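Local structure of cruciform cutting endonuclease 1, mitochondrial (Schizosaccharomyces pombe, 1KCF) at residues Ser40-Ile45 and Phe109-Leu115; Asn51-Cys55 and Asp227-Ala232. The protein resolves Holliday junctions as a homodimeric endonuclease, cutting four-way DNA junctions at the point of strand exchange, and seems to be important for maintaining mitochondrial DNA. One frame throughout, in Å; residues are numbered along the deposited sequence.

From the N terminus, the chain enters the resolvase core at strand 42-47, turns back at once into strand 52-59 and, after strand 65-73 and helix 91-109, returns in strand 113-118. There contact 1 closes its loop, setting residues 109-115 beside 40-45 as parallel neighbours. Contact 2 opens inside that loop, at 51-55, but closes far later, when helix 224-253 brings residues 227-232 against strand 52-59; the two loops therefore cross. Contact 1 pairs strands within the sheet, while contact 2 lays a helix over it. They meet directly where Gly-44 N lies 2.7 Å from Cys-55 O, a probable hydrogen bond between adjacent antiparallel strands.

Contact 1: residues Ser40-Ile45 and Phe109-Leu115; sequences SRVLGI and FNPHVIL
Arg-41 holds CG anti to its carbonyl carbon (chi1 -54°) and then bends at chi3 (77°), which carries its chain across the His-112 ring and turns the guanidinium to the backbone carbonyls of Phe-109 and Asn-110. Leu-43, with CG anti to the backbone N (chi1 180°), sets CD1 against Phe-109 and CD2 against Pro-111. The guanidinium grips two oxygens: NE donates almost straight to Asn-110 O (3.0 Å), which lies in the guanidinium plane, while NH2 reaches Phe-109 O at 2.7 Å along a more bent path, with that oxygen tilted from the plane. On the way, Arg-41 CD makes a CH-pi contact over one face of the His-112 ring, 3.6 Å from its centroid, and Ser-40 OG lies at the ring's edge. A lysine in place of Arg-41 would probably leave at least one of these two carbonyls without its partner and the turn after helix 91-109 less firmly held. Arg-41 O accepts His-112 N (3.0 Å) and, weakly, Val-113 N. The parallel ladder then runs through Leu-43 N to Val-113 O (2.8 Å), Leu-115 N to Leu-43 O and Ile-45 N to Leu-115 O. Leu-43 CD1 meets Phe-109 CD1 at 3.8 Å, its side chain crossing that of the phenylalanine at about a right angle, and CD2 packs on Pro-111 CG. From the other face, Val-42 CG1 touches Leu-115 CD1 (3.7 Å). Strand 42-47 lies between 113-118 and antiparallel 52-59; at its start Arg-41 and Val-42, both facing Ala-57, make a G1 beta bulge. Trp-238 of helix 224-253 packs against Val-42, Val-113 and Leu-115, while helix 91-109 packs on the opposite face through Leu-105 and His-106, against Ile-45 and Ile-114.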
ATOM      1  N   SER A  40     -20.962  -3.722 -16.597  1.00 42.05           N
ATOM      2  CA  SER A  40     -21.146  -5.157 -16.461  1.00 43.85           C
ATOM      3  C   SER A  40     -19.945  -5.674 -15.674  1.00 42.94           C
ATOM      4  O   SER A  40     -18.858  -5.103 -15.747  1.00 40.76           O
ATOM      5  CB  SER A  40     -21.214  -5.841 -17.836  1.00 46.86           C
ATOM      6  OG  SER A  40     -20.001  -5.681 -18.561  1.00 54.92           O
ATOM      7  N   ARG A  41     -20.151  -6.745 -14.918  1.00 43.13           N
ATOM      8  CA  ARG A  41     -19.089  -7.336 -14.112  1.00 43.37           C
ATOM      9  C   ARG A  41     -18.398  -6.266 -13.263  1.00 42.69           C
ATOM     10  O   ARG A  41     -17.188  -6.065 -13.336  1.00 42.46           O
ATOM     11  CB  ARG A  41     -18.078  -8.048 -15.015  1.00 44.59           C
ATOM     12  CG  ARG A  41     -18.707  -9.082 -15.949  1.00 47.34           C
ATOM     13  CD  ARG A  41     -17.650  -9.905 -16.679  1.00 50.05           C
ATOM     14  NE  ARG A  41     -17.049 -10.922 -15.817  1.00 54.81           N
ATOM     15  CZ  ARG A  41     -17.666 -12.038 -15.435  1.00 56.49           C
ATOM     16  NH1 ARG A  41     -18.904 -12.287 -15.837  1.00 58.84           N
ATOM     17  NH2 ARG A  41     -17.049 -12.907 -14.645  1.00 56.65           N
ATOM     18  N   VAL A  42     -19.198  -5.577 -12.462  1.00 41.09           N
ATOM     19  CA  VAL A  42     -18.709  -4.530 -11.584  1.00 38.91           C
ATOM     20  C   VAL A  42     -18.479  -5.116 -10.193  1.00 40.27           C
ATOM     21  O   VAL A  42     -19.409  -5.616  -9.556  1.00 38.82           O
ATOM     22  CB  VAL A  42     -19.731  -3.383 -11.491  1.00 38.22           C
ATOM     23  CG1 VAL A  42     -19.208  -2.287 -10.577  1.00 36.31           C
ATOM     24  CG2 VAL A  42     -20.012  -2.828 -12.889  1.00 36.33           C
ATOM     25  N   LEU A  43     -17.235  -5.068  -9.731  1.00 39.65           N
ATOM     26  CA  LEU A  43     -16.901  -5.595  -8.411  1.00 39.92           C
ATOM     27  C   LEU A  43     -16.708  -4.477  -7.387  1.00 39.78           C
ATOM     28  O   LEU A  43     -15.697  -3.773  -7.402  1.00 38.93           O
ATOM     29  CB  LEU A  43     -15.631  -6.448  -8.481  1.00 38.43           C
ATOM     30  CG  LEU A  43     -15.180  -7.047  -7.144  1.00 39.24           C
ATOM     31  CD1 LEU A  43     -16.206  -8.064  -6.657  1.00 37.13           C
ATOM     32  CD2 LEU A  43     -13.815  -7.707  -7.307  1.00 39.08           C
ATOM     33  N   GLY A  44     -17.691  -4.314  -6.508  1.00 39.39           N
ATOM     34  CA  GLY A  44     -17.604  -3.298  -5.476  1.00 40.47           C
ATOM     35  C   GLY A  44     -16.955  -3.881  -4.237  1.00 41.68           C
ATOM     36  O   GLY A  44     -17.385  -4.922  -3.743  1.00 43.29           O
ATOM     37  N   ILE A  45     -15.921  -3.215  -3.732  1.00 43.57           N
ATOM     38  CA  ILE A  45     -15.212  -3.701  -2.555  1.00 44.90           C
ATOM     39  C   ILE A  45     -15.134  -2.712  -1.396  1.00 44.73           C
ATOM     40  O   ILE A  45     -14.770  -1.548  -1.567  1.00 43.95           O
ATOM     41  CB  ILE A  45     -13.778  -4.119  -2.914  1.00 47.08           C
ATOM     42  CG1 ILE A  45     -13.811  -5.297  -3.886  1.00 46.10           C
ATOM     43  CG2 ILE A  45     -13.013  -4.489  -1.650  1.00 50.36           C
ATOM     44  CD1 ILE A  45     -12.448  -5.701  -4.393  1.00 49.79           C
ATOM     45  N   PHE A 109     -13.954 -13.732 -10.080  1.00 51.61           N
ATOM     46  CA  PHE A 109     -14.914 -12.817 -10.677  1.00 50.78           C
ATOM     47  C   PHE A 109     -14.512 -12.259 -12.034  1.00 51.68           C
ATOM     48  O   PHE A 109     -15.377 -11.905 -12.836  1.00 52.34           O
ATOM     49  CB  PHE A 109     -15.185 -11.666  -9.704  1.00 48.65           C
ATOM     50  CG  PHE A 109     -15.626 -12.122  -8.347  1.00 47.07           C
ATOM     51  CD1 PHE A 109     -15.028 -11.611  -7.200  1.00 44.79           C
ATOM     52  CD2 PHE A 109     -16.626 -13.084  -8.213  1.00 45.93           C
ATOM     53  CE1 PHE A 109     -15.414 -12.052  -5.940  1.00 44.01           C
ATOM     54  CE2 PHE A 109     -17.022 -13.533  -6.957  1.00 44.49           C
ATOM     55  CZ  PHE A 109     -16.415 -13.018  -5.817  1.00 45.19           C
ATOM     56  N   ASN A 110     -13.212 -12.176 -12.294  1.00 52.09           N
ATOM     57  CA  ASN A 110     -12.732 -11.647 -13.566  1.00 54.03           C
ATOM     58  C   ASN A 110     -13.549 -10.398 -13.905  1.00 52.85           C
ATOM     59  O   ASN A 110     -14.288 -10.377 -14.885  1.00 50.76           O
ATOM     60  CB  ASN A 110     -12.915 -12.696 -14.662  1.00 57.04           C
ATOM     61  CG  ASN A 110     -11.907 -12.550 -15.774  1.00 61.28           C
ATOM     62  OD1 ASN A 110     -10.707 -12.739 -15.566  1.00 65.77           O
ATOM     63  ND2 ASN A 110     -12.382 -12.207 -16.963  1.00 64.64           N
ATOM     64  N   PRO A 111     -13.422  -9.338 -13.088  1.00 52.53           N
ATOM     65  CA  PRO A 111     -14.149  -8.077 -13.274  1.00 51.42           C
ATOM     66  C   PRO A 111     -13.704  -7.170 -14.414  1.00 50.50           C
ATOM     67  O   PRO A 111     -12.557  -7.214 -14.862  1.00 49.83           O
ATOM     68  CB  PRO A 111     -13.980  -7.372 -11.923  1.00 51.71           C
ATOM     69  CG  PRO A 111     -13.592  -8.479 -10.967  1.00 53.84           C
ATOM     70  CD  PRO A 111     -12.685  -9.316 -11.815  1.00 51.86           C
ATOM     71  N   HIS A 112     -14.638  -6.342 -14.871  1.00 48.48           N
ATOM     72  CA  HIS A 112     -14.362  -5.372 -15.915  1.00 46.84           C
ATOM     73  C   HIS A 112     -14.059  -4.076 -15.175  1.00 44.78           C
ATOM     74  O   HIS A 112     -13.336  -3.209 -15.666  1.00 44.58           O
ATOM     75  CB  HIS A 112     -15.586  -5.159 -16.813  1.00 50.16           C
ATOM     76  CG  HIS A 112     -15.889  -6.314 -17.715  1.00 53.42           C
ATOM     77  ND1 HIS A 112     -14.920  -7.188 -18.159  1.00 54.93           N
ATOM     78  CD2 HIS A 112     -17.047  -6.711 -18.296  1.00 54.97           C
ATOM     79  CE1 HIS A 112     -15.468  -8.075 -18.971  1.00 57.68           C
ATOM     80  NE2 HIS A 112     -16.756  -7.807 -19.070  1.00 57.11           N
ATOM     81  N   VAL A 113     -14.629  -3.959 -13.980  1.00 41.21           N
ATOM     82  CA  VAL A 113     -14.443  -2.782 -13.149  1.00 39.33           C
ATOM     83  C   VAL A 113     -14.371  -3.177 -11.682  1.00 39.18           C
ATOM     84  O   VAL A 113     -15.086  -4.067 -11.227  1.00 37.85           O
ATOM     85  CB  VAL A 113     -15.612  -1.778 -13.318  1.00 41.16           C
ATOM     86  CG1 VAL A 113     -15.388  -0.562 -12.420  1.00 38.66           C
ATOM     87  CG2 VAL A 113     -15.728  -1.343 -14.776  1.00 41.32           C
ATOM     88  N   ILE A 114     -13.483  -2.516 -10.950  1.00 38.68           N
ATOM     89  CA  ILE A 114     -13.330  -2.766  -9.527  1.00 40.11           C
ATOM     90  C   ILE A 114     -13.457  -1.437  -8.815  1.00 36.85           C
ATOM     91  O   ILE A 114     -12.695  -0.510  -9.083  1.00 36.03           O
ATOM     92  CB  ILE A 114     -11.957  -3.377  -9.189  1.00 42.16           C
ATOM     93  CG1 ILE A 114     -11.827  -4.750  -9.844  1.00 41.17           C
ATOM     94  CG2 ILE A 114     -11.803  -3.505  -7.674  1.00 42.04           C
ATOM     95  CD1 ILE A 114     -10.451  -5.350  -9.711  1.00 44.90           C
ATOM     96  N   LEU A 115     -14.435  -1.356  -7.922  1.00 37.57           N
ATOM     97  CA  LEU A 115     -14.697  -0.156  -7.140  1.00 37.68           C
ATOM     98  C   LEU A 115     -14.171  -0.378  -5.728  1.00 41.54           C
ATOM     99  O   LEU A 115     -14.537  -1.348  -5.056  1.00 40.93           O
ATOM    100  CB  LEU A 115     -16.197   0.119  -7.093  1.00 36.96           C
ATOM    101  CG  LEU A 115     -16.916   0.112  -8.447  1.00 36.05           C
ATOM    102  CD1 LEU A 115     -18.382   0.394  -8.213  1.00 31.75           C
ATOM    103  CD2 LEU A 115     -16.306   1.145  -9.385  1.00 32.33           C
TER

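Contact 2: residues Asn51-Cys55 and Asp227-Ala232; sequences NFSYC and DMADSA
Ser-53 and Ser-231 carry the polar part of the contact, their hydroxyls hydrogen-bonded across it at 3.0 Å from OG to OG. Ser-53 OG, anti to its backbone N (chi1 -176°), is thereby placed against the helix and also lies 3.0 Å from Asp-227 O. Ser-231 OG folds back over its own helix, 3.1 Å from Met-228 O. Charge enters at Asp-227: OD2 packs against Asn-51 CB (3.4 Å), with the amide and carboxylate planes 78° apart, while OD1 forms a salt bridge with Arg-122. Asn-51 OD1, 3.6 Å from Asp-227 OD2, is buried without a polar partner, and its nearness to the carboxylate is likely to be unfavourable. Van der Waals packing takes over toward the end of the segments. Cys-55 CB rests on Ser-231 O, and its SG lies 3.8 Å from Ala-232 CA and makes an apolar contact with Ala-232 CB at 4.1 Å. The small side chains here probably allow the axes of 52-55 and 227-232 to come within 6.8 Å, at an angle of 45°. Asp-230, the residue before Ser-231, does not touch the strand; it belongs with Asp-46 to the magnesium site, and its OD1 forms a salt bridge with Arg-191 and a hydrogen bond with Tyr-172. Ser-231 itself also packs against Asp-46. A C-terminal helix laid across the central sheet, bringing an acidic residue to the aspartate of the first strand, is characteristic of the RNase H-like fold of RuvC-family resolvases.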
ATOM      1  N   ASN A  51     -13.812  -7.726   8.220  1.00 46.71           N
ATOM      2  CA  ASN A  51     -15.129  -7.532   7.624  1.00 44.96           C
ATOM      3  C   ASN A  51     -15.015  -7.050   6.180  1.00 43.95           C
ATOM      4  O   ASN A  51     -15.635  -6.058   5.778  1.00 43.34           O
ATOM      5  CB  ASN A  51     -15.979  -6.553   8.443  1.00 42.81           C
ATOM      6  CG  ASN A  51     -15.410  -5.152   8.467  1.00 45.88           C
ATOM      7  OD1 ASN A  51     -16.101  -4.205   8.840  1.00 48.06           O
ATOM      8  ND2 ASN A  51     -14.148  -5.009   8.083  1.00 45.61           N
ATOM      9  N   PHE A  52     -14.201  -7.759   5.407  1.00 42.64           N
ATOM     10  CA  PHE A  52     -14.009  -7.447   3.999  1.00 41.00           C
ATOM     11  C   PHE A  52     -15.353  -7.723   3.344  1.00 41.05           C
ATOM     12  O   PHE A  52     -15.929  -8.793   3.528  1.00 41.37           O
ATOM     13  CB  PHE A  52     -12.938  -8.367   3.403  1.00 41.40           C
ATOM     14  CG  PHE A  52     -12.671  -8.133   1.939  1.00 41.62           C
ATOM     15  CD1 PHE A  52     -11.815  -7.119   1.526  1.00 43.13           C
ATOM     16  CD2 PHE A  52     -13.267  -8.937   0.976  1.00 40.90           C
ATOM     17  CE1 PHE A  52     -11.556  -6.910   0.170  1.00 46.69           C
ATOM     18  CE2 PHE A  52     -13.018  -8.738  -0.379  1.00 42.68           C
ATOM     19  CZ  PHE A  52     -12.159  -7.724  -0.785  1.00 44.35           C
ATOM     20  N   SER A  53     -15.871  -6.760   2.598  1.00 40.70           N
ATOM     21  CA  SER A  53     -17.150  -6.963   1.940  1.00 41.20           C
ATOM     22  C   SER A  53     -17.034  -6.669   0.450  1.00 40.68           C
ATOM     23  O   SER A  53     -16.264  -5.805   0.043  1.00 41.05           O
ATOM     24  CB  SER A  53     -18.219  -6.065   2.562  1.00 40.75           C
ATOM     25  OG  SER A  53     -19.486  -6.322   1.982  1.00 44.27           O
ATOM     26  N   TYR A  54     -17.797  -7.396  -0.357  1.00 41.45           N
ATOM     27  CA  TYR A  54     -17.770  -7.198  -1.800  1.00 40.39           C
ATOM     28  C   TYR A  54     -19.129  -7.513  -2.406  1.00 40.46           C
ATOM     29  O   TYR A  54     -19.901  -8.303  -1.859  1.00 40.82           O
ATOM     30  CB  TYR A  54     -16.697  -8.094  -2.434  1.00 39.34           C
ATOM     31  CG  TYR A  54     -17.027  -9.570  -2.399  1.00 41.00           C
ATOM     32  CD1 TYR A  54     -17.861 -10.141  -3.360  1.00 41.44           C
ATOM     33  CD2 TYR A  54     -16.521 -10.397  -1.392  1.00 39.64           C
ATOM     34  CE1 TYR A  54     -18.189 -11.493  -3.325  1.00 41.27           C
ATOM     35  CE2 TYR A  54     -16.842 -11.751  -1.345  1.00 41.35           C
ATOM     36  CZ  TYR A  54     -17.677 -12.293  -2.317  1.00 44.14           C
ATOM     37  OH  TYR A  54     -18.005 -13.634  -2.287  1.00 43.93           O
ATOM     38  N   CYS A  55     -19.421  -6.871  -3.531  1.00 40.85           N
ATOM     39  CA  CYS A  55     -20.670  -7.086  -4.251  1.00 40.14           C
ATOM     40  C   CYS A  55     -20.300  -7.086  -5.731  1.00 39.76           C
ATOM     41  O   CYS A  55     -19.757  -6.104  -6.243  1.00 39.85           O
ATOM     42  CB  CYS A  55     -21.671  -5.962  -3.951  1.00 40.35           C
ATOM     43  SG  CYS A  55     -23.363  -6.241  -4.596  1.00 42.28           S
ATOM     44  N   ASP A 227     -22.717  -4.636   6.729  1.00 40.57           N
ATOM     45  CA  ASP A 227     -21.525  -4.656   5.899  1.00 41.47           C
ATOM     46  C   ASP A 227     -21.856  -5.037   4.457  1.00 43.11           C
ATOM     47  O   ASP A 227     -21.283  -4.478   3.523  1.00 43.19           O
ATOM     48  CB  ASP A 227     -20.475  -5.605   6.486  1.00 41.88           C
ATOM     49  CG  ASP A 227     -19.939  -5.122   7.831  1.00 46.00           C
ATOM     50  OD1 ASP A 227     -20.168  -3.942   8.174  1.00 46.77           O
ATOM     51  OD2 ASP A 227     -19.281  -5.911   8.544  1.00 47.32           O
ATOM     52  N   MET A 228     -22.788  -5.972   4.275  1.00 41.80           N
ATOM     53  CA  MET A 228     -23.187  -6.396   2.933  1.00 42.24           C
ATOM     54  C   MET A 228     -23.932  -5.266   2.231  1.00 40.00           C
ATOM     55  O   MET A 228     -23.757  -5.034   1.036  1.00 40.46           O
ATOM     56  CB  MET A 228     -24.113  -7.619   2.987  1.00 41.89           C
ATOM     57  CG  MET A 228     -23.484  -8.894   3.519  1.00 47.13           C
ATOM     58  SD  MET A 228     -24.541 -10.329   3.204  1.00 51.86           S
ATOM     59  CE  MET A 228     -25.738 -10.177   4.490  1.00 53.38           C
ATOM     60  N   ALA A 229     -24.780  -4.577   2.983  1.00 39.35           N
ATOM     61  CA  ALA A 229     -25.556  -3.478   2.434  1.00 39.70           C
ATOM     62  C   ALA A 229     -24.597  -2.399   1.962  1.00 38.76           C
ATOM     63  O   ALA A 229     -24.812  -1.771   0.927  1.00 40.81           O
ATOM     64  CB  ALA A 229     -26.501  -2.921   3.494  1.00 40.29           C
ATOM     65  N   ASP A 230     -23.522  -2.203   2.714  1.00 37.76           N
ATOM     66  CA  ASP A 230     -22.539  -1.192   2.359  1.00 39.18           C
ATOM     67  C   ASP A 230     -21.957  -1.429   0.964  1.00 40.75           C
ATOM     68  O   ASP A 230     -21.977  -0.529   0.122  1.00 39.82           O
ATOM     69  CB  ASP A 230     -21.415  -1.163   3.390  1.00 42.21           C
ATOM     70  CG  ASP A 230     -20.826   0.219   3.559  1.00 48.79           C
ATOM     71  OD1 ASP A 230     -21.561   1.107   4.045  1.00 48.06           O
ATOM     72  OD2 ASP A 230     -19.643   0.422   3.201  1.00 49.68           O
ATOM     73  N   SER A 231     -21.446  -2.631   0.706  1.00 39.55           N
ATOM     74  CA  SER A 231     -20.873  -2.911  -0.607  1.00 39.75           C
ATOM     75  C   SER A 231     -21.931  -2.892  -1.709  1.00 39.17           C
ATOM     76  O   SER A 231     -21.644  -2.516  -2.845  1.00 38.48           O
ATOM     77  CB  SER A 231     -20.128  -4.259  -0.611  1.00 39.17           C
ATOM     78  OG  SER A 231     -20.999  -5.349  -0.361  1.00 40.51           O
ATOM     79  N   ALA A 232     -23.156  -3.294  -1.379  1.00 38.30           N
ATOM     80  CA  ALA A 232     -24.228  -3.301  -2.369  1.00 37.01           C
ATOM     81  C   ALA A 232     -24.576  -1.865  -2.774  1.00 36.46           C
ATOM     82  O   ALA A 232     -24.882  -1.597  -3.934  1.00 34.19           O
ATOM     83  CB  ALA A 232     -25.460  -4.009  -1.811  1.00 37.15           C
TER